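PDB 5G4I: phospholyase from Arthrobacter aurescens, which eliminates phosphate from its substrate, probably phosphoethanolamine, using pyridoxal-5'-phosphate on the scaffold of a class III transaminase. Local coordinates for residues L87-L92 / M307-F312; V189-S194 / Q228-Y233. All coordinates share one frame; numbering follows the deposited sequence.

Contact 1: L87-L92 / M307-F312. With PLP (pyridoxal-5'-phosphate), chain H; PO4 (phosphate ion), chain I.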
loop_
_atom_site.group_PDB
_atom_site.type_symbol
_atom_site.label_atom_id
_atom_site.label_comp_id
_atom_site.label_asym_id
_atom_site.label_seq_id
_atom_site.Cartn_x
_atom_site.Cartn_y
_atom_site.Cartn_z
ATOM N N LEU A 87 -15.602 -6.914 3.320
ATOM C CA LEU A 87 -15.569 -5.656 4.126
ATOM C C LEU A 87 -14.313 -5.584 5.031
ATOM O O LEU A 87 -13.701 -6.592 5.424
ATOM C CB LEU A 87 -16.813 -5.546 5.043
ATOM C CG LEU A 87 -18.114 -5.072 4.342
ATOM C CD1 LEU A 87 -19.304 -5.273 5.248
ATOM C CD2 LEU A 87 -17.979 -3.608 3.904
ATOM N N HIS A 88 -13.965 -4.365 5.358
ATOM C CA HIS A 88 -12.865 -4.042 6.291
ATOM C C HIS A 88 -13.076 -4.687 7.693
ATOM O O HIS A 88 -14.187 -5.149 8.051
ATOM C CB HIS A 88 -12.741 -2.510 6.418
ATOM C CG HIS A 88 -14.046 -1.876 6.836
ATOM N ND1 HIS A 88 -14.454 -1.846 8.144
ATOM C CD2 HIS A 88 -15.100 -1.415 6.095
ATOM C CE1 HIS A 88 -15.707 -1.386 8.196
ATOM N NE2 HIS A 88 -16.135 -1.148 6.964
ATOM N N THR A 89 -12.011 -4.603 8.464
ATOM C CA THR A 89 -11.942 -5.334 9.751
ATOM C C THR A 89 -12.645 -4.666 10.927
ATOM O O THR A 89 -12.536 -5.237 12.077
ATOM C CB THR A 89 -10.471 -5.540 10.116
ATOM O OG1 THR A 89 -9.751 -4.257 10.186
ATOM C CG2 THR A 89 -9.782 -6.492 9.094
ATOM N N ARG A 90 -13.363 -3.559 10.716
ATOM C CA ARG A 90 -14.218 -2.988 11.824
ATOM C C ARG A 90 -15.522 -3.788 12.013
ATOM O O ARG A 90 -16.247 -3.585 13.041
ATOM C CB ARG A 90 -14.436 -1.504 11.685
ATOM C CG ARG A 90 -13.080 -0.770 11.675
ATOM C CD ARG A 90 -13.182 0.676 11.238
ATOM N NE ARG A 90 -13.574 0.679 9.802
ATOM C CZ ARG A 90 -13.612 1.807 9.046
ATOM N NH1 ARG A 90 -13.315 2.998 9.605
ATOM N NH2 ARG A 90 -13.959 1.747 7.762
ATOM N N TYR A 91 -15.818 -4.719 11.131
ATOM C CA TYR A 91 -16.776 -5.780 11.437
ATOM C C TYR A 91 -16.052 -7.133 11.600
ATOM O O TYR A 91 -15.069 -7.400 10.839
ATOM C CB TYR A 91 -17.790 -5.875 10.273
ATOM C CG TYR A 91 -18.555 -4.642 9.917
ATOM C CD1 TYR A 91 -19.578 -4.156 10.716
ATOM C CD2 TYR A 91 -18.216 -3.933 8.786
ATOM C CE1 TYR A 91 -20.281 -3.004 10.344
ATOM C CE2 TYR A 91 -18.883 -2.799 8.378
ATOM C CZ TYR A 91 -19.929 -2.309 9.178
ATOM O OH TYR A 91 -20.615 -1.151 8.803
ATOM N N LEU A 92 -16.478 -7.995 12.528
ATOM C CA LEU A 92 -15.864 -9.308 12.663
ATOM C C LEU A 92 -16.115 -10.162 11.433
ATOM O O LEU A 92 -17.213 -10.061 10.800
ATOM C CB LEU A 92 -16.383 -10.079 13.902
ATOM C CG LEU A 92 -15.986 -9.571 15.255
ATOM C CD1 LEU A 92 -16.737 -10.388 16.315
ATOM C CD2 LEU A 92 -14.481 -9.799 15.486
ATOM N N MET A 307 -4.204 5.288 17.003
ATOM C CA MET A 307 -5.415 4.739 16.404
ATOM C C MET A 307 -5.099 4.275 14.957
ATOM O O MET A 307 -5.447 4.881 13.943
ATOM C CB MET A 307 -6.596 5.750 16.465
ATOM C CG MET A 307 -7.894 5.217 15.905
ATOM S SD MET A 307 -8.318 3.443 15.800
ATOM C CE MET A 307 -8.739 3.697 14.051
ATOM N N PHE A 308 -4.324 3.193 14.895
ATOM C CA PHE A 308 -3.788 2.683 13.618
ATOM C C PHE A 308 -4.838 1.860 12.865
ATOM O O PHE A 308 -5.405 0.901 13.420
ATOM C CB PHE A 308 -2.490 1.833 13.843
ATOM C CG PHE A 308 -1.912 1.295 12.533
ATOM C CD1 PHE A 308 -1.221 2.139 11.699
ATOM C CD2 PHE A 308 -2.186 -0.016 12.135
ATOM C CE1 PHE A 308 -0.779 1.665 10.428
ATOM C CE2 PHE A 308 -1.795 -0.459 10.864
ATOM C CZ PHE A 308 -1.117 0.381 10.054
ATOM N N PHE A 309 -4.987 2.151 11.553
ATOM C CA PHE A 309 -6.013 1.456 10.723
ATOM C C PHE A 309 -5.554 1.565 9.258
ATOM O O PHE A 309 -5.266 2.695 8.804
ATOM C CB PHE A 309 -7.441 2.038 10.966
ATOM C CG PHE A 309 -8.562 1.343 10.210
ATOM C CD1 PHE A 309 -8.876 0.015 10.437
ATOM C CD2 PHE A 309 -9.122 1.983 9.140
ATOM C CE1 PHE A 309 -9.835 -0.670 9.643
ATOM C CE2 PHE A 309 -10.196 1.365 8.383
ATOM C CZ PHE A 309 -10.516 0.051 8.618
ATOM N N ASN A 310 -5.641 0.453 8.504
ATOM C CA ASN A 310 -5.369 0.310 7.078
ATOM C C ASN A 310 -6.654 -0.276 6.485
ATOM O O ASN A 310 -7.009 -1.404 6.791
ATOM C CB ASN A 310 -4.113 -0.537 6.934
ATOM C CG ASN A 310 -3.741 -0.865 5.535
ATOM O OD1 ASN A 310 -4.621 -1.090 4.670
ATOM N ND2 ASN A 310 -2.432 -0.922 5.261
ATOM N N THR A 311 -7.347 0.482 5.626
ATOM C CA THR A 311 -8.717 0.126 5.239
ATOM C C THR A 311 -8.798 -1.194 4.490
ATOM O O THR A 311 -9.734 -2.000 4.707
ATOM C CB THR A 311 -9.352 1.239 4.359
ATOM O OG1 THR A 311 -9.335 2.499 5.072
ATOM C CG2 THR A 311 -10.825 0.914 3.990
ATOM N N PHE A 312 -7.917 -1.426 3.522
ATOM C CA PHE A 312 -7.961 -2.653 2.700
ATOM C C PHE A 312 -7.253 -3.846 3.392
ATOM O O PHE A 312 -7.537 -4.987 3.041
ATOM C CB PHE A 312 -7.304 -2.420 1.312
ATOM C CG PHE A 312 -7.993 -1.365 0.443
ATOM C CD1 PHE A 312 -9.358 -1.390 0.230
ATOM C CD2 PHE A 312 -7.202 -0.469 -0.257
ATOM C CE1 PHE A 312 -9.935 -0.460 -0.652
ATOM C CE2 PHE A 312 -7.772 0.453 -1.135
ATOM C CZ PHE A 312 -9.165 0.453 -1.325
HETATM N N1 PLP H . -7.857 9.929 2.995
HETATM C C2 PLP H . -9.105 9.934 3.317
HETATM C C2A PLP H . -9.900 11.242 3.224
HETATM C C3 PLP H . -9.738 8.681 3.827
HETATM O O3 PLP H . -11.092 8.638 4.100
HETATM C C4 PLP H . -8.969 7.429 3.927
HETATM C C4A PLP H . -9.594 6.111 4.255
HETATM C C5 PLP H . -7.569 7.582 3.581
HETATM C C6 PLP H . -7.075 8.845 3.114
HETATM C C5A PLP H . -6.632 6.352 3.785
HETATM O O4P PLP H . -6.935 5.294 2.911
HETATM P P PLP H . -6.251 3.867 3.366
HETATM O O1P PLP H . -6.787 3.331 4.697
HETATM O O2P PLP H . -6.608 3.090 2.065
HETATM O O3P PLP H . -4.787 3.933 3.280
HETATM P P PO4 I . -14.660 5.913 6.677
HETATM O O1 PO4 I . -13.878 7.089 7.193
HETATM O O2 PO4 I . -14.080 4.588 6.795
HETATM O O3 PO4 I . -14.922 6.245 5.225
HETATM O O4 PO4 I . -15.972 5.965 7.480
HETATM O O HOH W 1 -9.672 -3.683 6.829
HETATM O O HOH W 2 -7.336 -3.681 8.979
#
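PLP O1P, a phosphate oxygen of the cofactor, is gripped twice by Thr311, the residue that lies against His88 across this contact. Thr311 OG1 donates to PLP O1P at 2.7 Å. Thr311 N donates to PLP O1P at 3.0 Å. OG1 stands beside its own backbone N (chi1 -57°), which lets both donors reach one acceptor. Gly120 and Ser121 of the second subunit also bond this cofactor, so the site is shared across the dimer interface.

No direct hydrogen bond joins the two segments, but two waters bridge them. One accepts from Thr89 N at 3.0 Å and bridges to Thr311 O. The other links Thr89 OG1 with Asn310 O. His88 CB also rests on Thr311 O, at 3.5 Å.

The Phe309 ring carries most of the packing. Arg90 crosses it at about a right angle, with Arg90 CD 4.1 Å from the Phe309 ring centroid in a CH-pi contact. Chi3 (-67°) turns NE, and the guanidinium continues past the CZ/CE2 rim, planes 29° apart. Phe309 CE2 lies over the guanidinium centre. Thr89 OG1 and His88 CB meet the ring at its edge.

Arg90 NH2 donates to PO4 O2 at 3.0 Å, and NH1 adds a weak bond to that oxygen. Lys412 and Arg414 of the second subunit also bond this ion. It probably came from the crystallisation liquor, but it may mark where a substrate phosphate could sit. His88 ND1 accepts from Arg90 N within a type I turn, while His88 NE2 bonds Asn62 of the second subunit.

Segment 87-92 belongs to the loop between helices 72-82 and 94-104. The other segment belongs to the loop between helices 296-305 and 316-331.

Contact 2: V189-S194 / Q228-Y233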
loop_
_atom_site.group_PDB
_atom_site.type_symbol
_atom_site.label_atom_id
_atom_site.label_comp_id
_atom_site.label_asym_id
_atom_site.label_seq_id
_atom_site.Cartn_x
_atom_site.Cartn_y
_atom_site.Cartn_z
ATOM N N VAL A 189 39.801 -12.266 9.835
ATOM C CA VAL A 189 40.137 -10.842 9.764
ATOM C C VAL A 189 38.924 -10.062 9.113
ATOM O O VAL A 189 38.612 -8.953 9.500
ATOM C CB VAL A 189 41.486 -10.507 9.007
ATOM C CG1 VAL A 189 41.462 -10.873 7.554
ATOM C CG2 VAL A 189 41.810 -9.030 9.103
ATOM N N LEU A 190 38.332 -10.655 8.080
ATOM C CA LEU A 190 37.150 -10.023 7.431
ATOM C C LEU A 190 36.023 -9.839 8.401
ATOM O O LEU A 190 35.414 -8.689 8.447
ATOM C CB LEU A 190 36.692 -10.848 6.212
ATOM C CG LEU A 190 35.459 -10.374 5.496
ATOM C CD1 LEU A 190 35.607 -8.988 4.869
ATOM C CD2 LEU A 190 35.056 -11.391 4.451
ATOM N N LEU A 191 35.768 -10.829 9.261
ATOM C CA LEU A 191 34.707 -10.705 10.254
ATOM C C LEU A 191 35.063 -9.608 11.273
ATOM O O LEU A 191 34.207 -8.764 11.644
ATOM C CB LEU A 191 34.379 -12.034 10.951
ATOM C CG LEU A 191 33.431 -12.010 12.156
ATOM C CD1 LEU A 191 32.033 -11.674 11.653
ATOM C CD2 LEU A 191 33.371 -13.337 12.902
ATOM N N GLU A 192 36.337 -9.611 11.772
ATOM C CA GLU A 192 36.736 -8.640 12.823
ATOM C C GLU A 192 36.637 -7.226 12.263
ATOM O O GLU A 192 36.059 -6.335 12.965
ATOM C CB GLU A 192 38.200 -8.967 13.322
ATOM N N GLN A 193 37.089 -6.968 11.026
ATOM C CA GLN A 193 37.121 -5.628 10.432
ATOM C C GLN A 193 35.660 -5.153 10.143
ATOM O O GLN A 193 35.280 -3.976 10.402
ATOM C CB GLN A 193 37.917 -5.497 9.140
ATOM C CG GLN A 193 39.415 -5.741 9.348
ATOM C CD GLN A 193 40.219 -5.729 8.030
ATOM O OE1 GLN A 193 39.673 -5.863 6.921
ATOM N NE2 GLN A 193 41.516 -5.541 8.162
ATOM N N SER A 194 34.791 -6.077 9.696
ATOM C CA SER A 194 33.378 -5.709 9.412
ATOM C C SER A 194 32.631 -5.350 10.696
ATOM O O SER A 194 31.795 -4.405 10.698
ATOM C CB SER A 194 32.643 -6.831 8.650
ATOM O OG SER A 194 32.417 -7.956 9.452
ATOM N N GLN A 228 27.623 -14.147 0.473
ATOM C CA GLN A 228 27.733 -15.270 1.407
ATOM C C GLN A 228 28.465 -14.730 2.645
ATOM O O GLN A 228 29.681 -14.422 2.567
ATOM C CB GLN A 228 28.508 -16.494 0.791
ATOM C CG GLN A 228 28.611 -17.649 1.806
ATOM C CD GLN A 228 29.552 -18.835 1.385
ATOM O OE1 GLN A 228 29.927 -18.954 0.219
ATOM N NE2 GLN A 228 29.936 -19.662 2.340
ATOM N N LEU A 229 27.781 -14.628 3.768
ATOM C CA LEU A 229 28.387 -13.964 4.924
ATOM C C LEU A 229 29.237 -14.915 5.764
ATOM O O LEU A 229 28.881 -16.109 5.897
ATOM C CB LEU A 229 27.283 -13.346 5.817
ATOM C CG LEU A 229 26.758 -11.973 5.376
ATOM C CD1 LEU A 229 26.177 -11.901 3.949
ATOM C CD2 LEU A 229 25.702 -11.509 6.370
ATOM N N PRO A 230 30.283 -14.360 6.421
ATOM C CA PRO A 230 30.938 -15.184 7.474
ATOM C C PRO A 230 30.029 -15.472 8.633
ATOM O O PRO A 230 29.181 -14.625 9.029
ATOM C CB PRO A 230 32.159 -14.281 7.924
ATOM C CG PRO A 230 31.822 -12.922 7.494
ATOM C CD PRO A 230 30.714 -12.951 6.458
ATOM N N SER A 231 30.148 -16.652 9.273
ATOM C CA SER A 231 29.409 -16.985 10.462
ATOM C C SER A 231 29.685 -15.954 11.575
ATOM O O SER A 231 30.856 -15.662 11.821
ATOM C CB SER A 231 29.813 -18.377 11.013
ATOM O OG SER A 231 28.872 -18.802 11.971
ATOM N N GLY A 232 28.635 -15.493 12.277
ATOM C CA GLY A 232 28.763 -14.584 13.440
ATOM C C GLY A 232 28.544 -13.105 13.098
ATOM O O GLY A 232 28.483 -12.300 14.005
ATOM N N TYR A 233 28.498 -12.733 11.812
ATOM C CA TYR A 233 28.301 -11.342 11.454
ATOM C C TYR A 233 26.904 -10.833 11.862
ATOM O O TYR A 233 26.772 -9.863 12.660
ATOM C CB TYR A 233 28.566 -11.043 9.993
ATOM C CG TYR A 233 28.314 -9.548 9.611
ATOM C CD1 TYR A 233 29.228 -8.575 9.931
ATOM C CD2 TYR A 233 27.129 -9.136 9.033
ATOM C CE1 TYR A 233 29.062 -7.226 9.651
ATOM C CE2 TYR A 233 26.927 -7.809 8.690
ATOM C CZ TYR A 233 27.891 -6.839 9.022
ATOM O OH TYR A 233 27.700 -5.498 8.686
HETATM O O HOH W 3 29.969 -4.103 8.378
#
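Leu191 packs against the turn 230-233, and this is the tight part of the contact. Its CG is anti to the backbone N (chi1 171°), and from there the two methyls reach different parts of the turn. Leu191 CD1 lies 3.7 Å from Tyr233 N and 3.9 Å from Tyr233 CB. It also meets Pro230 CG at 4.3 Å. Leu191 CD2 approaches Ser231 O at 3.6 Å. Pro230 to Tyr233 form a type II turn, and the backbone angles of Gly232 suit glycine. Gly232 is also the N-cap of helix 233-243.

At the buried end, the Tyr233 ring lies beside Ser194. Ser194 has two conformers; in the one described, OG bonds Leu191 O within its own helix, and Ser194 OG lies 3.3 Å from Tyr233 CD1. A water there donates to Ser194 O at 3.0 Å and also bonds Tyr233 OH, 2.7 Å from the water oxygen.

The looser side is at exposed Ser231, whose side chain starts away from the helix and has two conformers, and at partly exposed Leu191.

No direct hydrogen bond joins the segments. The turn leading into helix 233-243 therefore meets helix 187-207 largely through apolar contact, with water handling the polar link.

In the fold
The two contacts lie on opposite sides of the chain's centre. Their own centres are 44 Å apart, and their nearest atoms are about 29 Å apart, so they do not touch. Both segments of contact 2 fall between those of contact 1 in the sequence. Contact 1 belongs to the active site: Thr311 reaches a cofactor held also by the second subunit, and many of its residues meet that subunit. Contact 2 has no neighbour from another chain and lies away from the annotated sites. It joins a helix to the turn before another helix, whereas contact 1 joins two loops at the dimer interface. All four segments belong to the class III aminotransferase family region.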